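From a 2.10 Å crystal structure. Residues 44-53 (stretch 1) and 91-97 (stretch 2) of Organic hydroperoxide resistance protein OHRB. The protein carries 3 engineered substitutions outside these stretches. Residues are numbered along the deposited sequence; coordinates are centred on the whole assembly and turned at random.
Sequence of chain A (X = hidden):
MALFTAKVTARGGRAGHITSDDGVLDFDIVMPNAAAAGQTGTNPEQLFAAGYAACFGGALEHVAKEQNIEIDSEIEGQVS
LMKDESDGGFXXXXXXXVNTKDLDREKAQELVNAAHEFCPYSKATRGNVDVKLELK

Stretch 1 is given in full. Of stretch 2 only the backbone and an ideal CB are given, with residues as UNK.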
# COMPACT_ATOMS: atom_id res chain seq x y z
N PRO A 44 -5.47 5.87 -2.64
CA PRO A 44 -4.34 4.94 -2.72
C PRO A 44 -3.08 5.41 -1.99
O PRO A 44 -2.37 4.57 -1.46
CB PRO A 44 -4.12 4.79 -4.23
CG PRO A 44 -5.44 5.13 -4.81
CD PRO A 44 -5.82 6.32 -3.99
N GLU A 45 -2.85 6.72 -1.90
CA GLU A 45 -1.70 7.30 -1.20
C GLU A 45 -1.75 7.04 0.30
O GLU A 45 -0.78 6.55 0.87
CB GLU A 45 -1.54 8.79 -1.55
CG GLU A 45 -1.06 9.06 -2.98
CD GLU A 45 -2.10 8.75 -4.06
OE1 GLU A 45 -3.31 9.01 -3.87
OE2 GLU A 45 -1.72 8.24 -5.13
N GLN A 46 -2.88 7.37 0.92
CA GLN A 46 -3.19 7.06 2.33
C GLN A 46 -3.10 5.56 2.66
O GLN A 46 -2.55 5.17 3.68
CB GLN A 46 -4.58 7.60 2.72
CG GLN A 46 -4.82 7.75 4.23
CD GLN A 46 -6.19 8.22 4.61
OE1 GLN A 46 -7.19 7.56 4.34
NE2 GLN A 46 -6.26 9.38 5.25
N LEU A 47 -3.64 4.72 1.78
CA LEU A 47 -3.52 3.27 1.95
C LEU A 47 -2.05 2.82 1.97
O LEU A 47 -1.69 1.94 2.78
CB LEU A 47 -4.35 2.54 0.89
CG LEU A 47 -5.88 2.63 1.09
CD1 LEU A 47 -6.66 2.20 -0.16
CD2 LEU A 47 -6.40 1.89 2.35
N PHE A 48 -1.25 3.44 1.10
CA PHE A 48 0.19 3.21 0.95
C PHE A 48 0.92 3.63 2.22
O PHE A 48 1.72 2.88 2.78
CB PHE A 48 0.83 3.84 -0.30
CG PHE A 48 2.14 3.22 -0.70
CD1 PHE A 48 2.19 1.93 -1.20
CD2 PHE A 48 3.34 3.92 -0.56
CE1 PHE A 48 3.43 1.37 -1.53
CE2 PHE A 48 4.57 3.36 -0.91
CZ PHE A 48 4.61 2.08 -1.38
N ALA A 49 0.58 4.82 2.69
CA ALA A 49 1.16 5.40 3.90
C ALA A 49 0.91 4.49 5.10
O ALA A 49 1.82 4.27 5.90
CB ALA A 49 0.56 6.79 4.16
N ALA A 50 -0.32 4.00 5.22
CA ALA A 50 -0.72 3.09 6.30
C ALA A 50 0.02 1.76 6.29
O ALA A 50 0.45 1.30 7.34
CB ALA A 50 -2.21 2.80 6.24
N GLY A 51 0.10 1.16 5.10
CA GLY A 51 0.78 -0.10 4.90
C GLY A 51 2.26 -0.03 5.16
O GLY A 51 2.83 -0.90 5.82
N TYR A 52 2.90 1.00 4.62
CA TYR A 52 4.34 1.20 4.79
C TYR A 52 4.68 1.52 6.24
O TYR A 52 5.68 1.04 6.73
CB TYR A 52 4.87 2.34 3.90
CG TYR A 52 6.29 2.17 3.40
CD1 TYR A 52 7.30 1.57 4.17
CD2 TYR A 52 6.64 2.59 2.11
CE1 TYR A 52 8.58 1.40 3.69
CE2 TYR A 52 7.93 2.42 1.62
CZ TYR A 52 8.91 1.84 2.41
OH TYR A 52 10.20 1.66 1.96
N ALA A 53 3.87 2.32 6.93
CA ALA A 53 4.10 2.65 8.33
C ALA A 53 4.11 1.37 9.20
O ALA A 53 5.00 1.08 10.00
CB ALA A 53 3.10 3.71 8.76
N UNK A 91 3.58 9.98 -10.10
CA UNK A 91 4.41 9.09 -9.29
C UNK A 91 4.29 9.48 -7.83
O UNK A 91 3.79 10.55 -7.46
CB UNK A 91 5.87 9.14 -9.74
N UNK A 92 4.82 8.57 -7.02
CA UNK A 92 4.85 8.59 -5.56
C UNK A 92 6.19 8.94 -4.94
O UNK A 92 7.24 8.54 -5.44
CB UNK A 92 4.41 7.22 -5.03
N UNK A 93 6.12 9.64 -3.81
CA UNK A 93 7.23 10.04 -2.94
C UNK A 93 6.89 9.55 -1.55
O UNK A 93 5.71 9.53 -1.16
CB UNK A 93 7.46 11.55 -2.96
N UNK A 94 7.88 9.12 -0.78
CA UNK A 94 7.62 8.59 0.57
C UNK A 94 8.61 9.13 1.60
O UNK A 94 9.81 9.03 1.37
CB UNK A 94 7.68 7.06 0.56
N UNK A 95 8.13 9.66 2.72
CA UNK A 95 8.95 9.93 3.90
C UNK A 95 8.41 9.11 5.08
O UNK A 95 7.20 8.98 5.27
CB UNK A 95 8.96 11.42 4.23
N UNK A 96 9.29 8.52 5.88
CA UNK A 96 8.94 7.84 7.12
C UNK A 96 9.63 8.55 8.29
O UNK A 96 10.85 8.65 8.28
CB UNK A 96 9.34 6.36 7.06
N UNK A 97 8.86 9.02 9.27
CA UNK A 97 9.41 9.76 10.42
C UNK A 97 9.29 8.77 11.57
O UNK A 97 8.18 8.41 11.97
CB UNK A 97 8.68 11.07 10.70

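Stretch 1 is a regular helix, its i to i+4 ladder running from Phe48 N to Pro44 O (3.0 Å) through Ala53 N to Ala49 O (3.0 Å). Stretch 2 is extended, and the two axes approach to 10.0 Å at 41° between their N-to-C directions. A gap this wide must be filled by side chains.

At position 91, CA-to-CB points away from the helix and phi/psi are -152/168. Nothing in stretch 1 constrains the choice, so polar or long residues would serve. It is Lys91, whose side chain makes no contact with the helix.

Position 92 points toward the helix, yet no atom of stretch 1 lies within 5.5 Å of its ideal CB, so there is room for a branch of some length. The nearby surface combines the aliphatic part of Glu45 with the Phe48 ring. Ile, Leu or Met would suit; a basic group might also seek the Glu45 carboxylate. The residue is Ile92, with chi1 and chi2 both m. Its CD1 lies 3.7 Å from Glu45 CG and 3.8 Å from Glu45 OE2, packing against methylene and carboxylate alike without a polar interaction; its CG2 is 4.4 Å from Phe48 CE2, a looser apolar contact.

Position 93 faces away, and its phi/psi of -126/144 are open to almost any residue, so the backbone does not demand glycine. Gly93 is found.

Position 94 points toward the helix and is more confined: its ideal CB is 4.8 Å from Tyr52 CE2 and 5.1 Å from Phe48 CE2. A compact apolar residue, such as Val or Ile, fits against both aromatic side chains. Val94, chi1 t, places CG2 3.7 Å from Phe48 CE2, at the ring edge near its plane, and CG1 4.0 Å from Tyr52 CD2. CG2 also lies 4.4 Å from Tyr52 CD2, so Val94 bridges residues one helical turn apart.

Position 95 is out of reach of the helix. Its beta geometry would suit a branched or polar residue, and Thr95 is present, without contact.

Position 96 again points toward the helix, with no stretch 1 atom within 5.5 Å of its ideal CB. Reaching Tyr52 calls for a longer apolar chain, with Leu, Ile or Met all plausible. Leu96, chi1 m and chi2 t, brings CD1 to 3.6 Å from Tyr52 CE1; CD2 lies 4.5 Å from Ala53 N, a marginal approach.

Position 97 is out of reach, leaving many residues possible. Val97 fits the extended backbone.

No hydrogen bond crosses the interface, which buries 279 Å² in total.

Stretch 2 91-97: KIGVTLV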
# COMPACT_ATOMS: atom_id res chain seq x y z
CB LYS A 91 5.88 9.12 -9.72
CG LYS A 91 6.55 10.48 -9.73
CD LYS A 91 8.05 10.47 -10.04
CE LYS A 91 8.69 9.26 -10.75
NZ LYS A 91 10.23 9.32 -10.85
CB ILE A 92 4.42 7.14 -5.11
CG1 ILE A 92 2.92 6.97 -5.33
CG2 ILE A 92 4.83 6.70 -3.71
CD1 ILE A 92 2.03 8.02 -4.74
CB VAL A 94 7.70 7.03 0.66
CG1 VAL A 94 7.39 6.52 2.07
CG2 VAL A 94 6.74 6.32 -0.30
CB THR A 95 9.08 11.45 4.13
OG1 THR A 95 9.86 11.99 3.04
CG2 THR A 95 9.80 11.77 5.42
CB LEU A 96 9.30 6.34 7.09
CG LEU A 96 8.72 5.47 5.97
CD1 LEU A 96 9.46 4.14 5.84
CD2 LEU A 96 7.23 5.19 6.14
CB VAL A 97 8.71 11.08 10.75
CG1 VAL A 97 9.49 11.87 11.82
CG2 VAL A 97 8.57 11.97 9.52
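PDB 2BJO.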